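Nisin immunity protein (Lactococcus lactis subsp. lactis, PDB 5XHB) helps protect the nisin-producing bacterium against nisin supplied from outside the cell, as a membrane-associated immunity lipoprotein. Local coordinates at residues Thr18-Lys32 against Tyr92-Leu106. Residues are numbered along the deposited sequence; the frame is centred on the assembly and turned at random.
Sequences TNFIYDNKSYFVTDK and YKILPESDKGAVKAL. With SO4 (sulfate ion), chain B.
Phe28 pushes its ring into the bend that residues 96-105 make after strand 92-96, and carbonyl oxygens meet its rim. Pro96 O lies in the ring plane, 3.5 Å from Phe28 CE1, while Val103 O meets the rim on the other side of CZ, 3.4 Å from Phe28 CE2. Ala105 CA also sits in plane. A first torsion of 69° tucks the ring between the two backbone arms of Phe28 and turns it toward this bend. Glu97 folds back beside it, its chain bent at the second torsion, with its carboxylate only 20° from the ring plane but 81° from the amide of Asn19. Glu97 OE2 and Asn19 OD1 are both acceptors and do not bond directly; a water donates to Asn19 OD1 and Glu97 OE1, linking the two groups. Strands 25-30 and 92-96 are antiparallel neighbours in the N-terminal sheet, with Phe28 and Leu95 as a hydrogen-bonded pair: Phe28 N to Leu95 O is 2.8 Å. Val29 and Ile94, a non-hydrogen-bonded pair, occupy the other face, where Ile94 CG2 meets the edge of the Phe20 ring 3.8 Å from Phe20 CZ and Met85 of strand 83-87 continues the packing. At Thr30 the hydroxyl is doubly engaged. Thr30 OG1 donates to Lys93 O at 2.7 Å from above the carbonyl plane, whereas Thr30 N reaches that same oxygen almost along the C=O axis. Thr30 OG1 also accepts from Lys32 N at 3.1 Å, forming an ST turn at the corner of the chain. On the opposite flank of residues 29-31 from Lys93, the returning segment supplies Leu106 N to Val29 O and Lys104 O to Asp31 N, and Ala105 N turns to the sulfate, donating to its O3 at 2.8 Å in a nearly straight bond.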
ATOM      1  N   THR A  18      -6.796  -2.310  -9.836  1.00 17.67           N
ATOM      2  CA  THR A  18      -5.373  -2.679  -9.907  1.00 17.86           C
ATOM      3  C   THR A  18      -5.120  -4.174 -10.140  1.00 17.96           C
ATOM      4  O   THR A  18      -4.093  -4.554 -10.711  1.00 15.76           O
ATOM      5  CB  THR A  18      -4.600  -2.263  -8.631  1.00 18.96           C
ATOM      6  OG1 THR A  18      -5.135  -2.937  -7.487  1.00 19.62           O
ATOM      7  CG2 THR A  18      -4.663  -0.756  -8.404  1.00 19.06           C
ATOM      8  N   ASN A  19      -6.035  -5.026  -9.698  1.00 15.36           N
ATOM      9  CA  ASN A  19      -5.767  -6.462  -9.730  1.00 17.58           C
ATOM     10  C   ASN A  19      -6.439  -7.158 -10.911  1.00 17.60           C
ATOM     11  O   ASN A  19      -7.650  -7.003 -11.146  1.00 20.07           O
ATOM     12  CB  ASN A  19      -6.205  -7.119  -8.413  1.00 19.27           C
ATOM     13  CG  ASN A  19      -5.519  -6.513  -7.200  1.00 19.49           C
ATOM     14  OD1 ASN A  19      -4.521  -5.811  -7.319  1.00 19.88           O
ATOM     15  ND2 ASN A  19      -6.057  -6.787  -6.022  1.00 28.47           N
ATOM     16  N   PHE A  20      -5.659  -7.921 -11.665  1.00 18.05           N
ATOM     17  CA  PHE A  20      -6.203  -8.532 -12.868  1.00 18.27           C
ATOM     18  C   PHE A  20      -5.538  -9.843 -13.228  1.00 19.88           C
ATOM     19  O   PHE A  20      -4.503 -10.223 -12.673  1.00 16.94           O
ATOM     20  CB  PHE A  20      -6.098  -7.554 -14.047  1.00 19.42           C
ATOM     21  CG  PHE A  20      -4.682  -7.252 -14.479  1.00 19.46           C
ATOM     22  CD1 PHE A  20      -3.937  -6.265 -13.836  1.00 16.24           C
ATOM     23  CD2 PHE A  20      -4.113  -7.927 -15.551  1.00 15.37           C
ATOM     24  CE1 PHE A  20      -2.644  -5.965 -14.239  1.00 13.59           C
ATOM     25  CE2 PHE A  20      -2.818  -7.646 -15.963  1.00 14.64           C
ATOM     26  CZ  PHE A  20      -2.074  -6.660 -15.298  1.00 15.66           C
ATOM     27  N   ILE A  21      -6.151 -10.536 -14.175  1.00 20.51           N
ATOM     28  CA  ILE A  21      -5.589 -11.765 -14.688  1.00 17.92           C
ATOM     29  C   ILE A  21      -5.308 -11.604 -16.171  1.00 20.62           C
ATOM     30  O   ILE A  21      -6.129 -11.067 -16.911  1.00 25.69           O
ATOM     31  CB  ILE A  21      -6.536 -12.947 -14.457  1.00 27.42           C
ATOM     32  CG1 ILE A  21      -6.782 -13.115 -12.957  1.00 28.39           C
ATOM     33  CG2 ILE A  21      -5.961 -14.208 -15.057  1.00 27.87           C
ATOM     34  CD1 ILE A  21      -7.899 -14.089 -12.627  1.00 37.50           C
ATOM     35  N   TYR A  22      -4.141 -12.055 -16.601  1.00 22.83           N
ATOM     36  CA  TYR A  22      -3.785 -11.991 -18.003  1.00 24.78           C
ATOM     37  C   TYR A  22      -3.038 -13.265 -18.378  1.00 31.38           C
ATOM     38  O   TYR A  22      -2.060 -13.632 -17.729  1.00 28.20           O
ATOM     39  CB  TYR A  22      -2.946 -10.741 -18.291  1.00 27.71           C
ATOM     40  CG  TYR A  22      -2.046 -10.879 -19.494  1.00 34.91           C
ATOM     41  CD1 TYR A  22      -2.555 -11.273 -20.720  1.00 38.11           C
ATOM     42  CD2 TYR A  22      -0.684 -10.609 -19.402  1.00 40.43           C
ATOM     43  CE1 TYR A  22      -1.733 -11.423 -21.813  1.00 44.10           C
ATOM     44  CE2 TYR A  22       0.146 -10.738 -20.498  1.00 38.77           C
ATOM     45  CZ  TYR A  22      -0.388 -11.145 -21.701  1.00 43.34           C
ATOM     46  OH  TYR A  22       0.428 -11.281 -22.802  1.00 52.91           O
ATOM     47  N   ASP A  23      -3.521 -13.943 -19.417  1.00 32.14           N
ATOM     48  CA  ASP A  23      -2.910 -15.185 -19.886  1.00 36.84           C
ATOM     49  C   ASP A  23      -2.797 -16.181 -18.735  1.00 32.70           C
ATOM     50  O   ASP A  23      -1.754 -16.799 -18.534  1.00 35.03           O
ATOM     51  CB  ASP A  23      -1.539 -14.897 -20.509  1.00 38.49           C
ATOM     52  CG  ASP A  23      -0.968 -16.084 -21.259  1.00 51.60           C
ATOM     53  OD1 ASP A  23      -1.715 -17.065 -21.476  1.00 53.96           O
ATOM     54  OD2 ASP A  23       0.226 -16.030 -21.633  1.00 51.45           O
ATOM     55  N   ASN A  24      -3.876 -16.289 -17.965  1.00 30.92           N
ATOM     56  CA  ASN A  24      -3.976 -17.188 -16.812  1.00 33.27           C
ATOM     57  C   ASN A  24      -3.006 -16.934 -15.648  1.00 31.43           C
ATOM     58  O   ASN A  24      -2.779 -17.825 -14.831  1.00 32.34           O
ATOM     59  CB  ASN A  24      -3.808 -18.636 -17.260  1.00 40.65           C
ATOM     60  CG  ASN A  24      -4.954 -19.505 -16.813  1.00 51.75           C
ATOM     61  OD1 ASN A  24      -5.865 -19.792 -17.592  1.00 56.52           O
ATOM     62  ND2 ASN A  24      -4.935 -19.912 -15.543  1.00 49.22           N
ATOM     63  N   LYS A  25      -2.441 -15.737 -15.562  1.00 21.25           N
ATOM     64  CA  LYS A  25      -1.561 -15.404 -14.437  1.00 21.93           C
ATOM     65  C   LYS A  25      -2.064 -14.138 -13.744  1.00 20.79           C
ATOM     66  O   LYS A  25      -2.614 -13.262 -14.393  1.00 20.02           O
ATOM     67  CB  LYS A  25      -0.117 -15.205 -14.908  1.00 26.37           C
ATOM     68  CG  LYS A  25       0.550 -16.451 -15.473  1.00 31.39           C
ATOM     69  CD  LYS A  25       2.032 -16.191 -15.762  1.00 36.83           C
ATOM     70  CE  LYS A  25       2.774 -15.662 -14.528  1.00 40.33           C
ATOM     71  NZ  LYS A  25       4.237 -15.423 -14.778  1.00 42.07           N
ATOM     72  N   SER A  26      -1.882 -14.050 -12.431  1.00 17.07           N
ATOM     73  CA  SER A  26      -2.385 -12.905 -11.685  1.00 17.81           C
ATOM     74  C   SER A  26      -1.338 -11.804 -11.530  1.00 17.57           C
ATOM     75  O   SER A  26      -0.211 -12.065 -11.101  1.00 15.00           O
ATOM     76  CB  SER A  26      -2.876 -13.349 -10.306  1.00 24.63           C
ATOM     77  OG  SER A  26      -3.971 -14.245 -10.436  1.00 28.09           O
ATOM     78  N   TYR A  27      -1.744 -10.578 -11.850  1.00 16.21           N
ATOM     79  CA  TYR A  27      -0.873  -9.402 -11.801  1.00 16.36           C
ATOM     80  C   TYR A  27      -1.536  -8.258 -11.063  1.00 15.82           C
ATOM     81  O   TYR A  27      -2.761  -8.239 -10.917  1.00 17.48           O
ATOM     82  CB  TYR A  27      -0.547  -8.903 -13.209  1.00 13.30           C
ATOM     83  CG  TYR A  27       0.191  -9.855 -14.100  1.00 16.63           C
ATOM     84  CD1 TYR A  27       1.583  -9.857 -14.144  1.00 13.30           C
ATOM     85  CD2 TYR A  27      -0.501 -10.726 -14.939  1.00 20.49           C
ATOM     86  CE1 TYR A  27       2.268 -10.709 -14.976  1.00 20.17           C
ATOM     87  CE2 TYR A  27       0.177 -11.587 -15.781  1.00 22.13           C
ATOM     88  CZ  TYR A  27       1.559 -11.580 -15.790  1.00 25.56           C
ATOM     89  OH  TYR A  27       2.229 -12.433 -16.629  1.00 27.18           O
ATOM     90  N   PHE A  28      -0.750  -7.256 -10.669  1.00 12.05           N
ATOM     91  CA  PHE A  28      -1.364  -5.984 -10.303  1.00 13.22           C
ATOM     92  C   PHE A  28      -0.661  -4.801 -10.966  1.00 12.09           C
ATOM     93  O   PHE A  28       0.508  -4.874 -11.329  1.00 10.15           O
ATOM     94  CB  PHE A  28      -1.416  -5.798  -8.776  1.00 12.40           C
ATOM     95  CG  PHE A  28      -0.066  -5.586  -8.098  1.00 10.81           C
ATOM     96  CD1 PHE A  28       0.832  -6.632  -7.945  1.00 11.99           C
ATOM     97  CD2 PHE A  28       0.254  -4.349  -7.547  1.00 12.73           C
ATOM     98  CE1 PHE A  28       2.055  -6.436  -7.285  1.00 12.37           C
ATOM     99  CE2 PHE A  28       1.458  -4.135  -6.882  1.00 12.67           C
ATOM    100  CZ  PHE A  28       2.362  -5.178  -6.743  1.00 11.35           C
ATOM    101  N   VAL A  29      -1.404  -3.719 -11.170  1.00 10.29           N
ATOM    102  CA  VAL A  29      -0.798  -2.473 -11.631  1.00 11.35           C
ATOM    103  C   VAL A  29      -0.107  -1.788 -10.457  1.00 12.35           C
ATOM    104  O   VAL A  29      -0.738  -1.503  -9.434  1.00 13.83           O
ATOM    105  CB  VAL A  29      -1.831  -1.505 -12.233  1.00 13.44           C
ATOM    106  CG1 VAL A  29      -1.126  -0.352 -12.958  1.00 15.00           C
ATOM    107  CG2 VAL A  29      -2.770  -2.254 -13.195  1.00 13.94           C
ATOM    108  N   THR A  30       1.182  -1.517 -10.614  1.00 12.38           N
ATOM    109  CA  THR A  30       1.969  -0.865  -9.578  1.00 11.43           C
ATOM    110  C   THR A  30       1.936   0.648  -9.708  1.00 12.62           C
ATOM    111  O   THR A  30       1.424   1.188 -10.690  1.00 13.25           O
ATOM    112  CB  THR A  30       3.443  -1.267  -9.634  1.00 11.45           C
ATOM    113  OG1 THR A  30       4.029  -0.652 -10.787  1.00 13.09           O
ATOM    114  CG2 THR A  30       3.602  -2.789  -9.733  1.00 10.99           C
ATOM    115  N   ASP A  31       2.542   1.320  -8.730  1.00 12.26           N
ATOM    116  CA  ASP A  31       2.672   2.773  -8.761  1.00 12.75           C
ATOM    117  C   ASP A  31       4.009   3.194  -9.388  1.00 20.19           C
ATOM    118  O   ASP A  31       4.403   4.365  -9.305  1.00 18.80           O
ATOM    119  CB  ASP A  31       2.560   3.344  -7.346  1.00 14.20           C
ATOM    120  CG  ASP A  31       2.187   4.835  -7.344  1.00 22.06           C
ATOM    121  OD1 ASP A  31       1.334   5.236  -8.157  1.00 26.29           O
ATOM    122  OD2 ASP A  31       2.755   5.596  -6.527  1.00 27.46           O
ATOM    123  N   LYS A  32       4.714   2.236  -9.994  1.00 14.88           N
ATOM    124  CA  LYS A  32       5.981   2.512 -10.683  1.00 14.99           C
ATOM    125  C   LYS A  32       5.743   3.024 -12.099  1.00 16.44           C
ATOM    126  O   LYS A  32       5.429   2.244 -12.988  1.00 14.04           O
ATOM    127  CB  LYS A  32       6.850   1.250 -10.740  1.00 16.67           C
ATOM    128  CG  LYS A  32       7.222   0.704  -9.377  1.00 14.85           C
ATOM    129  CD  LYS A  32       8.411   1.472  -8.757  1.00 17.56           C
ATOM    130  CE  LYS A  32       8.772   0.876  -7.389  1.00 17.85           C
ATOM    131  NZ  LYS A  32      10.106   1.313  -6.833  1.00 19.36           N
ATOM    132  N   TYR A  92       2.384   2.353 -16.429  1.00 14.54           N
ATOM    133  CA  TYR A  92       2.764   1.885 -15.105  1.00 13.38           C
ATOM    134  C   TYR A  92       3.132   0.421 -15.165  1.00 14.30           C
ATOM    135  O   TYR A  92       2.443  -0.370 -15.810  1.00 12.56           O
ATOM    136  CB  TYR A  92       1.632   2.124 -14.101  1.00 14.50           C
ATOM    137  CG  TYR A  92       1.514   3.568 -13.679  1.00 17.66           C
ATOM    138  CD1 TYR A  92       0.706   4.454 -14.380  1.00 18.34           C
ATOM    139  CD2 TYR A  92       2.229   4.051 -12.580  1.00 16.16           C
ATOM    140  CE1 TYR A  92       0.614   5.786 -14.000  1.00 19.87           C
ATOM    141  CE2 TYR A  92       2.130   5.371 -12.189  1.00 21.80           C
ATOM    142  CZ  TYR A  92       1.324   6.232 -12.904  1.00 24.23           C
ATOM    143  OH  TYR A  92       1.227   7.548 -12.524  1.00 33.28           O
ATOM    144  N   LYS A  93       4.234   0.074 -14.503  1.00 13.92           N
ATOM    145  CA  LYS A  93       4.709  -1.305 -14.472  1.00 11.59           C
ATOM    146  C   LYS A  93       3.649  -2.205 -13.865  1.00 11.97           C
ATOM    147  O   LYS A  93       2.939  -1.790 -12.951  1.00 13.42           O
ATOM    148  CB  LYS A  93       6.011  -1.401 -13.656  1.00  9.02           C
ATOM    149  CG  LYS A  93       6.695  -2.774 -13.693  1.00 12.97           C
ATOM    150  CD  LYS A  93       7.960  -2.811 -12.780  1.00 15.83           C
ATOM    151  CE  LYS A  93       9.070  -1.908 -13.284  1.00 21.77           C
ATOM    152  NZ  LYS A  93      10.251  -1.817 -12.331  1.00 20.71           N
ATOM    153  N   ILE A  94       3.531  -3.422 -14.387  1.00 12.20           N
ATOM    154  CA  ILE A  94       2.692  -4.430 -13.755  1.00 11.98           C
ATOM    155  C   ILE A  94       3.620  -5.507 -13.190  1.00 12.56           C
ATOM    156  O   ILE A  94       4.706  -5.736 -13.725  1.00 14.87           O
ATOM    157  CB  ILE A  94       1.664  -5.063 -14.725  1.00 10.29           C
ATOM    158  CG1 ILE A  94       2.361  -5.767 -15.897  1.00 14.10           C
ATOM    159  CG2 ILE A  94       0.631  -4.019 -15.195  1.00 13.90           C
ATOM    160  CD1 ILE A  94       1.455  -6.711 -16.676  1.00 16.08           C
ATOM    161  N   LEU A  95       3.192  -6.142 -12.106  1.00 10.81           N
ATOM    162  CA  LEU A  95       3.985  -7.175 -11.444  1.00 10.21           C
ATOM    163  C   LEU A  95       3.086  -8.339 -11.066  1.00 11.98           C
ATOM    164  O   LEU A  95       1.891  -8.153 -10.876  1.00 10.65           O
ATOM    165  CB  LEU A  95       4.669  -6.610 -10.183  1.00 10.91           C
ATOM    166  CG  LEU A  95       5.868  -5.666 -10.338  1.00 10.87           C
ATOM    167  CD1 LEU A  95       6.332  -5.131  -8.979  1.00  9.77           C
ATOM    168  CD2 LEU A  95       7.037  -6.351 -11.081  1.00 10.32           C
ATOM    169  N   PRO A  96       3.659  -9.544 -10.938  1.00 13.68           N
ATOM    170  CA  PRO A  96       2.884 -10.675 -10.413  1.00 13.11           C
ATOM    171  C   PRO A  96       2.387 -10.366  -9.001  1.00 13.25           C
ATOM    172  O   PRO A  96       3.028  -9.597  -8.283  1.00 11.65           O
ATOM    173  CB  PRO A  96       3.891 -11.841 -10.388  1.00 15.89           C
ATOM    174  CG  PRO A  96       5.089 -11.372 -11.168  1.00 18.17           C
ATOM    175  CD  PRO A  96       5.073  -9.877 -11.192  1.00 11.94           C
ATOM    176  N   GLU A  97       1.270 -10.960  -8.609  1.00 13.28           N
ATOM    177  CA  GLU A  97       0.708 -10.746  -7.279  1.00 12.72           C
ATOM    178  C   GLU A  97       1.617 -11.252  -6.171  1.00 19.32           C
ATOM    179  O   GLU A  97       1.482 -10.845  -5.020  1.00 14.30           O
ATOM    180  CB  GLU A  97      -0.667 -11.423  -7.168  1.00 16.51           C
ATOM    181  CG  GLU A  97      -1.759 -10.749  -7.998  1.00 17.90           C
ATOM    182  CD  GLU A  97      -2.258  -9.441  -7.391  1.00 18.30           C
ATOM    183  OE1 GLU A  97      -1.620  -8.938  -6.450  1.00 20.45           O
ATOM    184  OE2 GLU A  97      -3.303  -8.922  -7.848  1.00 23.86           O
ATOM    185  N   SER A  98       2.561 -12.123  -6.514  1.00 14.37           N
ATOM    186  CA  SER A  98       3.565 -12.553  -5.543  1.00 18.22           C
ATOM    187  C   SER A  98       4.384 -11.376  -5.002  1.00 16.68           C
ATOM    188  O   SER A  98       5.016 -11.481  -3.941  1.00 17.95           O
ATOM    189  CB  SER A  98       4.496 -13.584  -6.172  1.00 21.09           C
ATOM    190  OG  SER A  98       5.272 -12.983  -7.192  1.00 21.86           O
ATOM    191  N   ASP A  99       4.356 -10.251  -5.722  1.00 14.08           N
ATOM    192  CA  ASP A  99       5.076  -9.049  -5.322  1.00 13.07           C
ATOM    193  C   ASP A  99       4.215  -8.016  -4.555  1.00 13.46           C
ATOM    194  O   ASP A  99       4.694  -6.919  -4.260  1.00 11.62           O
ATOM    195  CB  ASP A  99       5.678  -8.354  -6.548  1.00 12.88           C
ATOM    196  CG  ASP A  99       6.805  -9.150  -7.195  1.00 17.98           C
ATOM    197  OD1 ASP A  99       7.420  -9.989  -6.511  1.00 20.37           O
ATOM    198  OD2 ASP A  99       7.087  -8.923  -8.391  1.00 16.55           O
ATOM    199  N   LYS A 100       2.963  -8.347  -4.248  1.00 12.46           N
ATOM    200  CA  LYS A 100       2.093  -7.379  -3.583  1.00 14.22           C
ATOM    201  C   LYS A 100       2.704  -7.014  -2.241  1.00 12.97           C
ATOM    202  O   LYS A 100       3.314  -7.856  -1.588  1.00 14.62           O
ATOM    203  CB  LYS A 100       0.674  -7.923  -3.396  1.00 16.94           C
ATOM    204  CG  LYS A 100       0.574  -9.136  -2.517  1.00 17.11           C
ATOM    205  CD  LYS A 100      -0.876  -9.423  -2.094  1.00 26.02           C
ATOM    206  CE  LYS A 100      -1.762  -9.765  -3.266  1.00 29.64           C
ATOM    207  NZ  LYS A 100      -3.188  -9.986  -2.841  1.00 34.91           N
ATOM    208  N   GLY A 101       2.565  -5.750  -1.857  1.00 13.17           N
ATOM    209  CA  GLY A 101       3.163  -5.257  -0.627  1.00 13.90           C
ATOM    210  C   GLY A 101       4.625  -4.848  -0.739  1.00 15.65           C
ATOM    211  O   GLY A 101       5.058  -3.927  -0.050  1.00 16.53           O
ATOM    212  N   ALA A 102       5.395  -5.544  -1.577  1.00 14.60           N
ATOM    213  CA  ALA A 102       6.801  -5.190  -1.789  1.00 15.06           C
ATOM    214  C   ALA A 102       6.895  -3.894  -2.569  1.00 14.97           C
ATOM    215  O   ALA A 102       7.759  -3.047  -2.309  1.00 15.08           O
ATOM    216  CB  ALA A 102       7.543  -6.308  -2.537  1.00 12.18           C
ATOM    217  N   VAL A 103       5.991  -3.768  -3.532  1.00 12.28           N
ATOM    218  CA  VAL A 103       5.848  -2.599  -4.388  1.00 13.66           C
ATOM    219  C   VAL A 103       4.403  -2.126  -4.292  1.00 14.51           C
ATOM    220  O   VAL A 103       3.472  -2.939  -4.420  1.00 13.75           O
ATOM    221  CB  VAL A 103       6.193  -2.920  -5.864  1.00 15.56           C
ATOM    222  CG1 VAL A 103       5.976  -1.689  -6.750  1.00 16.75           C
ATOM    223  CG2 VAL A 103       7.615  -3.454  -5.985  1.00 17.25           C
ATOM    224  N   LYS A 104       4.202  -0.831  -4.058  1.00 15.77           N
ATOM    225  CA  LYS A 104       2.849  -0.294  -3.859  1.00 13.28           C
ATOM    226  C   LYS A 104       2.022  -0.396  -5.130  1.00 13.34           C
ATOM    227  O   LYS A 104       2.549  -0.286  -6.241  1.00 14.03           O
ATOM    228  CB  LYS A 104       2.917   1.165  -3.376  1.00 21.70           C
ATOM    229  CG  LYS A 104       3.490   1.279  -1.957  1.00 25.13           C
ATOM    230  CD  LYS A 104       3.766   2.707  -1.483  1.00 29.00           C
ATOM    231  CE  LYS A 104       4.183   2.679   0.002  1.00 28.76           C
ATOM    232  NZ  LYS A 104       4.600   3.997   0.560  1.00 36.54           N
ATOM    233  N   ALA A 105       0.723  -0.614  -4.968  1.00 12.96           N
ATOM    234  CA  ALA A 105      -0.185  -0.634  -6.103  1.00 13.79           C
ATOM    235  C   ALA A 105      -0.399   0.793  -6.585  1.00 14.15           C
ATOM    236  O   ALA A 105      -0.122   1.754  -5.860  1.00 13.54           O
ATOM    237  CB  ALA A 105      -1.529  -1.278  -5.726  1.00 13.65           C
ATOM    238  N   LEU A 106      -0.894   0.903  -7.810  1.00 13.60           N
ATOM    239  CA  LEU A 106      -1.211   2.182  -8.441  1.00 13.88           C
ATOM    240  C   LEU A 106      -1.994   3.098  -7.507  1.00 17.88           C
ATOM    241  O   LEU A 106      -2.988   2.674  -6.919  1.00 16.14           O
ATOM    242  CB  LEU A 106      -2.017   1.930  -9.724  1.00 14.92           C
ATOM    243  CG  LEU A 106      -2.428   3.184 -10.500  1.00 18.20           C
ATOM    244  CD1 LEU A 106      -1.188   3.910 -11.005  1.00 18.99           C
ATOM    245  CD2 LEU A 106      -3.373   2.825 -11.645  1.00 21.89           C
TER
HETATM  246  S   SO4 B 301      -0.071  -1.094  -1.000  1.00 19.66           S
HETATM  247  O1  SO4 B 301       0.963  -2.146  -0.916  1.00 17.80           O
HETATM  248  O2  SO4 B 301       0.385   0.102  -0.298  1.00 23.78           O
HETATM  249  O3  SO4 B 301      -0.341  -0.745  -2.394  1.00 19.36           O
HETATM  250  O4  SO4 B 301      -1.275  -1.623  -0.368  1.00 18.52           O
HETATM  251  O   HOH W   1      -2.652  -6.440  -5.450  1.00 17.93           O